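Long-range contacts in hypothetical bacterial 6-phosphogluconolactonase (Bacteroides fragilis, PDB 3SCY), which probably hydrolyses 6-phosphogluconolactone to 6-phosphogluconate, as a lactonase built on a seven-bladed beta-propeller: residues T107-I112 against V124-G128; A281-F287 against K298-T304. All coordinates share one frame; numbering follows the deposited sequence. Where two conformers were deposited one is given.

Contact 1 of 2, residues T107-I112 against V124-G128; sequences TNGKNI and VFPIG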
ATOM      1  N   THR A 107      -9.971   3.907   0.083  1.00 17.68           N
ATOM      2  CA  THR A 107     -11.295   4.405   0.415  1.00 18.14           C
ATOM      3  C   THR A 107     -11.374   5.891   0.169  1.00 20.57           C
ATOM      4  O   THR A 107     -10.353   6.607   0.250  1.00 19.13           O
ATOM      5  CB  THR A 107     -11.624   4.110   1.913  1.00 20.94           C
ATOM      6  OG1 THR A 107     -13.003   4.451   2.178  1.00 19.73           O
ATOM      7  CG2 THR A 107     -10.727   4.897   2.912  1.00 19.00           C
ATOM      8  N   ASN A 108     -12.614   6.382  -0.040  1.00 19.20           N
ATOM      9  CA  ASN A 108     -12.857   7.820  -0.022  1.00 19.91           C
ATOM     10  C   ASN A 108     -13.869   8.126   1.100  1.00 23.35           C
ATOM     11  O   ASN A 108     -14.424   9.210   1.115  1.00 24.34           O
ATOM     12  CB  ASN A 108     -13.341   8.346  -1.377  1.00 21.14           C
ATOM     13  CG  ASN A 108     -14.757   7.951  -1.711  1.00 24.43           C
ATOM     14  OD1 ASN A 108     -15.273   6.953  -1.200  1.00 19.88           O
ATOM     15  ND2 ASN A 108     -15.436   8.784  -2.501  1.00 22.17           N
ATOM     16  N   GLY A 109     -14.146   7.152   1.977  1.00 18.76           N
ATOM     17  CA  GLY A 109     -15.105   7.324   3.073  1.00 19.76           C
ATOM     18  C   GLY A 109     -16.520   6.925   2.695  1.00 22.24           C
ATOM     19  O   GLY A 109     -17.373   6.696   3.575  1.00 22.87           O
ATOM     20  N   LYS A 110     -16.798   6.853   1.369  1.00 19.50           N
ATOM     21  CA  LYS A 110     -18.109   6.457   0.844  0.50 19.22           C
ATOM     22  C   LYS A 110     -18.057   5.080   0.190  1.00 19.56           C
ATOM     23  O   LYS A 110     -19.057   4.391   0.127  1.00 19.55           O
ATOM     24  CB  LYS A 110     -18.635   7.480  -0.170  0.50 20.68           C
ATOM     25  CG  LYS A 110     -18.903   8.845   0.436  0.50 23.96           C
ATOM     26  CD  LYS A 110     -19.349   9.836  -0.631  0.50 28.16           C
ATOM     27  CE  LYS A 110     -19.758  11.169  -0.040  0.50 39.04           C
ATOM     28  NZ  LYS A 110     -18.592  11.916   0.498  0.50 36.58           N
ATOM     29  N   ASN A 111     -16.885   4.682  -0.313  1.00 17.62           N
ATOM     30  CA  ASN A 111     -16.662   3.408  -0.965  1.00 16.32           C
ATOM     31  C   ASN A 111     -15.301   2.890  -0.638  1.00 19.09           C
ATOM     32  O   ASN A 111     -14.375   3.678  -0.412  1.00 19.32           O
ATOM     33  CB  ASN A 111     -16.729   3.575  -2.507  1.00 17.13           C
ATOM     34  CG  ASN A 111     -18.078   4.054  -2.958  1.00 21.29           C
ATOM     35  OD1 ASN A 111     -18.995   3.262  -3.101  1.00 20.89           O
ATOM     36  ND2 ASN A 111     -18.230   5.370  -3.175  1.00 21.78           N
ATOM     37  N   ILE A 112     -15.170   1.575  -0.689  1.00 17.00           N
ATOM     38  CA  ILE A 112     -13.909   0.839  -0.613  1.00 17.63           C
ATOM     39  C   ILE A 112     -13.644   0.300  -2.001  1.00 19.78           C
ATOM     40  O   ILE A 112     -14.592  -0.205  -2.636  1.00 18.75           O
ATOM     41  CB  ILE A 112     -13.992  -0.342   0.414  1.00 21.10           C
ATOM     42  CG1 ILE A 112     -14.098   0.152   1.862  1.00 23.67           C
ATOM     43  CG2 ILE A 112     -12.828  -1.395   0.210  1.00 20.94           C
ATOM     44  CD1 ILE A 112     -12.823   0.829   2.457  1.00 25.65           C
ATOM     45  N   VAL A 124     -15.622  -2.544  -6.145  1.00 19.16           N
ATOM     46  CA  VAL A 124     -16.104  -1.385  -5.402  1.00 18.73           C
ATOM     47  C   VAL A 124     -17.155  -1.853  -4.409  1.00 20.69           C
ATOM     48  O   VAL A 124     -18.070  -2.593  -4.813  1.00 20.99           O
ATOM     49  CB  VAL A 124     -16.719  -0.323  -6.382  1.00 21.01           C
ATOM     50  CG1 VAL A 124     -17.269   0.888  -5.636  1.00 19.35           C
ATOM     51  CG2 VAL A 124     -15.690   0.112  -7.425  1.00 21.43           C
ATOM     52  N   PHE A 125     -17.043  -1.393  -3.145  1.00 17.74           N
ATOM     53  CA  PHE A 125     -18.045  -1.659  -2.116  1.00 17.77           C
ATOM     54  C   PHE A 125     -18.517  -0.351  -1.521  1.00 20.18           C
ATOM     55  O   PHE A 125     -17.681   0.371  -0.975  1.00 19.04           O
ATOM     56  CB  PHE A 125     -17.489  -2.526  -0.959  1.00 18.61           C
ATOM     57  CG  PHE A 125     -16.865  -3.849  -1.306  1.00 18.62           C
ATOM     58  CD1 PHE A 125     -15.531  -3.924  -1.684  1.00 18.39           C
ATOM     59  CD2 PHE A 125     -17.592  -5.029  -1.199  1.00 19.60           C
ATOM     60  CE1 PHE A 125     -14.933  -5.147  -1.964  1.00 19.96           C
ATOM     61  CE2 PHE A 125     -17.010  -6.248  -1.527  1.00 20.92           C
ATOM     62  CZ  PHE A 125     -15.677  -6.307  -1.898  1.00 19.49           C
ATOM     63  N   PRO A 126     -19.832  -0.060  -1.502  1.00 18.34           N
ATOM     64  CA  PRO A 126     -20.294   1.117  -0.760  1.00 17.65           C
ATOM     65  C   PRO A 126     -20.112   0.869   0.742  1.00 20.99           C
ATOM     66  O   PRO A 126     -20.240  -0.275   1.202  1.00 20.59           O
ATOM     67  CB  PRO A 126     -21.794   1.215  -1.104  1.00 19.05           C
ATOM     68  CG  PRO A 126     -22.001   0.270  -2.287  1.00 23.18           C
ATOM     69  CD  PRO A 126     -20.955  -0.813  -2.097  1.00 19.99           C
ATOM     70  N   ILE A 127     -19.850   1.923   1.491  1.00 17.48           N
ATOM     71  CA  ILE A 127     -19.725   1.830   2.951  1.00 17.25           C
ATOM     72  C   ILE A 127     -21.061   2.271   3.539  1.00 20.56           C
ATOM     73  O   ILE A 127     -21.574   3.341   3.181  1.00 20.90           O
ATOM     74  CB  ILE A 127     -18.569   2.693   3.492  1.00 19.10           C
ATOM     75  CG1 ILE A 127     -17.208   2.213   2.931  1.00 18.44           C
ATOM     76  CG2 ILE A 127     -18.551   2.629   5.036  1.00 19.85           C
ATOM     77  CD1 ILE A 127     -16.031   3.159   3.170  1.00 20.38           C
ATOM     78  N   GLY A 128     -21.622   1.458   4.430  1.00 18.73           N
ATOM     79  CA  GLY A 128     -22.897   1.810   5.051  1.00 18.48           C
ATOM     80  C   GLY A 128     -22.740   2.899   6.098  1.00 20.90           C
ATOM     81  O   GLY A 128     -21.621   3.261   6.484  1.00 20.56           O
TER
HETATM   82  O   HOH W   1     -21.467   5.126   1.116  1.00 21.29           O

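Contact 2 of 2, residues A281-F287 against K298-T304; sequences ADGVAIF and KVGYQLT. With NA (sodium ion), chain E.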
ATOM      1  N   ALA A 281      19.399  -9.564  -2.262  1.00 22.84           N
ATOM      2  CA  ALA A 281      19.885  -8.324  -1.647  1.00 21.68           C
ATOM      3  C   ALA A 281      18.710  -7.570  -1.026  1.00 22.44           C
ATOM      4  O   ALA A 281      18.558  -6.365  -1.223  1.00 22.71           O
ATOM      5  CB  ALA A 281      20.596  -7.457  -2.684  1.00 23.17           C
ATOM      6  N   ASP A 282      17.855  -8.288  -0.290  1.00 19.87           N
ATOM      7  CA  ASP A 282      16.649  -7.710   0.285  1.00 19.02           C
ATOM      8  C   ASP A 282      16.963  -6.430   1.058  1.00 20.43           C
ATOM      9  O   ASP A 282      17.886  -6.383   1.869  1.00 20.23           O
ATOM     10  CB  ASP A 282      15.941  -8.724   1.202  1.00 20.16           C
ATOM     11  CG  ASP A 282      15.565 -10.028   0.536  1.00 29.13           C
ATOM     12  OD1 ASP A 282      16.470 -10.704   0.003  1.00 28.64           O
ATOM     13  OD2 ASP A 282      14.371 -10.429   0.631  1.00 23.53           O
ATOM     14  N   GLY A 283      16.220  -5.386   0.752  1.00 19.24           N
ATOM     15  CA  GLY A 283      16.494  -4.131   1.414  1.00 18.68           C
ATOM     16  C   GLY A 283      15.747  -2.980   0.826  1.00 20.09           C
ATOM     17  O   GLY A 283      14.757  -3.162   0.105  1.00 19.70           O
ATOM     18  N   VAL A 284      16.219  -1.774   1.180  1.00 15.67           N
ATOM     19  CA  VAL A 284      15.546  -0.545   0.794  1.00 15.67           C
ATOM     20  C   VAL A 284      16.527   0.362   0.102  1.00 17.23           C
ATOM     21  O   VAL A 284      17.548   0.709   0.694  1.00 18.12           O
ATOM     22  CB  VAL A 284      14.932   0.125   2.052  1.00 18.31           C
ATOM     23  CG1 VAL A 284      14.291   1.472   1.720  1.00 16.77           C
ATOM     24  CG2 VAL A 284      13.902  -0.795   2.706  1.00 18.40           C
ATOM     25  N   ALA A 285      16.192   0.769  -1.141  1.00 17.12           N
ATOM     26  CA  ALA A 285      16.970   1.742  -1.912  1.00 17.61           C
ATOM     27  C   ALA A 285      16.524   3.133  -1.480  1.00 18.84           C
ATOM     28  O   ALA A 285      15.328   3.367  -1.244  1.00 18.36           O
ATOM     29  CB  ALA A 285      16.730   1.539  -3.408  1.00 19.37           C
ATOM     30  N   ILE A 286      17.486   4.050  -1.348  1.00 17.46           N
ATOM     31  CA  ILE A 286      17.243   5.405  -0.874  1.00 18.14           C
ATOM     32  C   ILE A 286      17.618   6.405  -1.954  1.00 19.28           C
ATOM     33  O   ILE A 286      18.757   6.396  -2.443  1.00 19.99           O
ATOM     34  CB  ILE A 286      18.056   5.673   0.416  1.00 20.41           C
ATOM     35  CG1 ILE A 286      17.889   4.501   1.441  1.00 20.05           C
ATOM     36  CG2 ILE A 286      17.696   7.076   0.993  1.00 20.56           C
ATOM     37  CD1 ILE A 286      18.845   4.567   2.669  1.00 20.95           C
ATOM     38  N   PHE A 287      16.666   7.269  -2.283  1.00 18.06           N
ATOM     39  CA  PHE A 287      16.848   8.307  -3.303  1.00 18.87           C
ATOM     40  C   PHE A 287      16.600   9.678  -2.754  1.00 22.64           C
ATOM     41  O   PHE A 287      15.675   9.886  -1.958  1.00 20.78           O
ATOM     42  CB  PHE A 287      15.902   8.101  -4.485  1.00 19.98           C
ATOM     43  CG  PHE A 287      16.035   6.777  -5.189  1.00 19.73           C
ATOM     44  CD1 PHE A 287      15.341   5.661  -4.741  1.00 21.88           C
ATOM     45  CD2 PHE A 287      16.825   6.653  -6.329  1.00 21.42           C
ATOM     46  CE1 PHE A 287      15.451   4.435  -5.405  1.00 21.46           C
ATOM     47  CE2 PHE A 287      16.914   5.433  -7.005  1.00 24.36           C
ATOM     48  CZ  PHE A 287      16.208   4.337  -6.552  1.00 21.95           C
ATOM     49  N   LYS A 298      19.995   8.189  -6.564  1.00 25.12           N
ATOM     50  CA  LYS A 298      20.219   7.227  -5.477  1.00 23.56           C
ATOM     51  C   LYS A 298      21.318   7.727  -4.563  1.00 27.30           C
ATOM     52  O   LYS A 298      22.329   8.264  -5.031  1.00 28.22           O
ATOM     53  CB  LYS A 298      20.543   5.827  -6.005  1.00 25.07           C
ATOM     54  CG  LYS A 298      20.324   4.746  -4.934  1.00 28.56           C
ATOM     55  CD  LYS A 298      20.580   3.336  -5.385  1.00 29.40           C
ATOM     56  CE  LYS A 298      19.520   2.784  -6.286  1.00 39.20           C
ATOM     57  NZ  LYS A 298      19.878   1.411  -6.749  1.00 37.67           N
ATOM     58  N   VAL A 299      21.092   7.627  -3.261  1.00 21.51           N
ATOM     59  CA  VAL A 299      22.071   8.062  -2.266  1.00 21.97           C
ATOM     60  C   VAL A 299      22.510   6.911  -1.339  1.00 23.83           C
ATOM     61  O   VAL A 299      23.535   7.048  -0.668  1.00 26.42           O
ATOM     62  CB  VAL A 299      21.601   9.288  -1.432  1.00 26.06           C
ATOM     63  CG1 VAL A 299      21.381  10.520  -2.311  1.00 26.84           C
ATOM     64  CG2 VAL A 299      20.351   8.979  -0.620  1.00 24.31           C
ATOM     65  N   GLY A 300      21.772   5.798  -1.287  1.00 19.93           N
ATOM     66  CA  GLY A 300      22.195   4.718  -0.404  1.00 19.79           C
ATOM     67  C   GLY A 300      21.336   3.486  -0.527  1.00 18.48           C
ATOM     68  O   GLY A 300      20.418   3.428  -1.359  1.00 17.78           O
ATOM     69  N   TYR A 301      21.662   2.487   0.298  1.00 18.13           N
ATOM     70  CA  TYR A 301      20.947   1.219   0.282  1.00 18.69           C
ATOM     71  C   TYR A 301      21.056   0.587   1.652  1.00 19.20           C
ATOM     72  O   TYR A 301      22.158   0.537   2.232  1.00 21.07           O
ATOM     73  CB  TYR A 301      21.548   0.268  -0.791  1.00 18.66           C
ATOM     74  CG  TYR A 301      20.592  -0.862  -1.102  1.00 17.55           C
ATOM     75  CD1 TYR A 301      19.582  -0.700  -2.042  1.00 18.54           C
ATOM     76  CD2 TYR A 301      20.695  -2.094  -0.451  1.00 17.37           C
ATOM     77  CE1 TYR A 301      18.656  -1.712  -2.295  1.00 18.60           C
ATOM     78  CE2 TYR A 301      19.792  -3.123  -0.721  1.00 17.99           C
ATOM     79  CZ  TYR A 301      18.800  -2.937  -1.670  1.00 24.07           C
ATOM     80  OH  TYR A 301      17.894  -3.924  -1.964  1.00 23.90           O
ATOM     81  N   GLN A 302      19.930   0.099   2.170  1.00 17.43           N
ATOM     82  CA  GLN A 302      19.907  -0.539   3.479  1.00 17.37           C
ATOM     83  C   GLN A 302      19.425  -1.969   3.365  1.00 19.25           C
ATOM     84  O   GLN A 302      18.276  -2.204   3.005  1.00 18.11           O
ATOM     85  CB  GLN A 302      18.998   0.257   4.434  1.00 18.59           C
ATOM     86  CG  GLN A 302      18.796  -0.444   5.794  1.00 20.18           C
ATOM     87  CD  GLN A 302      20.044  -0.503   6.629  1.00 23.43           C
ATOM     88  OE1 GLN A 302      20.588   0.520   7.033  1.00 23.07           O
ATOM     89  NE2 GLN A 302      20.540  -1.690   6.895  1.00 20.89           N
ATOM     90  N   LEU A 303      20.288  -2.915   3.712  1.00 18.94           N
ATOM     91  CA  LEU A 303      19.900  -4.323   3.719  1.00 18.90           C
ATOM     92  C   LEU A 303      18.971  -4.575   4.880  1.00 22.12           C
ATOM     93  O   LEU A 303      19.173  -4.040   5.966  1.00 21.75           O
ATOM     94  CB  LEU A 303      21.131  -5.223   3.803  1.00 19.38           C
ATOM     95  CG  LEU A 303      22.009  -5.239   2.542  1.00 21.77           C
ATOM     96  CD1 LEU A 303      23.326  -5.954   2.815  1.00 22.81           C
ATOM     97  CD2 LEU A 303      21.300  -5.970   1.381  1.00 22.65           C
ATOM     98  N   THR A 304      17.944  -5.385   4.650  1.00 19.45           N
ATOM     99  CA  THR A 304      16.977  -5.657   5.706  1.00 18.26           C
ATOM    100  C   THR A 304      16.858  -7.141   5.939  1.00 21.47           C
ATOM    101  O   THR A 304      17.530  -7.936   5.282  1.00 21.71           O
ATOM    102  CB  THR A 304      15.581  -5.114   5.271  1.00 21.02           C
ATOM    103  OG1 THR A 304      15.169  -5.763   4.072  1.00 20.77           O
ATOM    104  CG2 THR A 304      15.540  -3.597   5.090  1.00 19.05           C
TER
HETATM  105 NA    NA E 388      22.245   1.991   6.819  1.00 25.88          NA
HETATM  106  O   HOH W   2      19.119  -8.473   3.094  1.00 27.08           O
HETATM  107  O   HOH W   3      23.260   0.562   4.929  1.00 21.48           O
HETATM  108  O   HOH W   4      23.698   1.136   8.343  1.00 28.16           O
HETATM  109  O   HOH W   5      23.926   3.967   6.289  1.00 27.77           O
HETATM  110  O   HOH W   6      21.462   3.461   4.760  1.00 13.42           O

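Contact 1 of 2, residues T107-I112 against V124-G128
Ile127 and Ile112 meet because each carries CG1 anti to its carbonyl carbon (chi1 -62° and -69°), while the second torsion of Ile127, 168°, extends its chain across the turn 107-111. The end of that chain, Ile127 CD1, lies 3.8 Å from Ile112 CG1. Ile127 CD1 also reaches the turn itself, 3.4 Å from Thr107 OG1, the two side chains crossing at about a right angle. On the same face of the sheet as Ile112, Phe125 brings its ring close enough for Phe125 CD1 to lie 4.2 Å from Ile112 CG2, and the carbonyl oxygen of Ile112 sits at the ring edge.

Three backbone bonds join the two segments. Ile112 and Phe125 form an antiparallel hydrogen-bonded pair, Ile112 N giving to Phe125 O and Phe125 N to Ile112 O; just beyond the strand ends, Ile127 N donates to Lys110 O over 2.9 Å. A water donates both to Lys110 O and to Ile127 O, extending the link. On the other face Asn111 lays OD1 against Pro126 CA at 3.4 Å, while its ND2 bonds to Ala188 O.

Within the turn, Thr107 OG1 accepts from Gly109 N in an ST turn, and Asn108 OD1 receives both Lys110 N (3.0 Å) and Asn111 N, an Asx turn and Asx motif that hold the amide oxygen with two donors. The chemistry thus divides: side-chain oxygens fix the tight turn leading into strand 111-116, and the Ile127 methyl, carried on the segment that leaves strand 121-126, packs against this polar framework.

Contact 2 of 2, residues A281-F287 against K298-T304
Buried Ile286 forms the apolar centre, laying CB and CG1 along the backbone of Gly300. Toward the exposed side Ile286 CG2 meets Val299 CG2 at 3.6 Å, the two side chains crossing at about a right angle. On the other face, Ala285 CB rests 3.9 Å from Tyr301 CD1, and Lys298 runs its aliphatic chain over Phe287, with Lys298 CG above one ring face and Lys298 CE 3.7 Å from Phe287 CZ; the bend at chi3 (-74°) carries it along the ring before NZ bonds to Ala252 O.

A classic beta bulge underlies this packing: Val299 N and Gly300 N both donate to Ile286 O, at 2.8 and 3.3 Å. Farther along, Val284 and Gln302 exchange backbone bonds, and Val284 O lies over one face of the Tyr301 ring. Tyr301 OH donates to Ala281 O at 2.6 Å, nearly along the carbonyl axis, and is also hydrogen-bonded to Asn277 ND2.

At the outer polar edge, Gln302 OE1 binds the sodium ion at 2.2 Å, together with four waters and Leu342 O. The same amide gives NE2 to Leu303 O in an almost straight bond (178°), fixing the rotation of the group that offers OE1.

Strand 296-303 is the outermost of its four-stranded propeller blade. Strand 283-289 separates it from strand 272-277, whose Tyr274 touches Val284 and Ile286, while Phe333 of strand 329-335 packs on Gln302 and Thr304.

Contact 1 joins the second and third strands of one four-stranded blade of the seven-bladed propeller, contact 2 the third and fourth of another. They lie on opposite sides of the centre of the chain, about 17 Å (contact 1) and 19 Å (contact 2) from it, centre to centre. Their own centres are 36 Å apart and their nearest atoms about 24 Å, so they do not touch, and along the chain contact 1 closes before contact 2 opens. The sodium ion belongs to contact 2 alone, where Leu342 O, from the next blade, completes its protein ligands; contact 1 contributes no metal ligand.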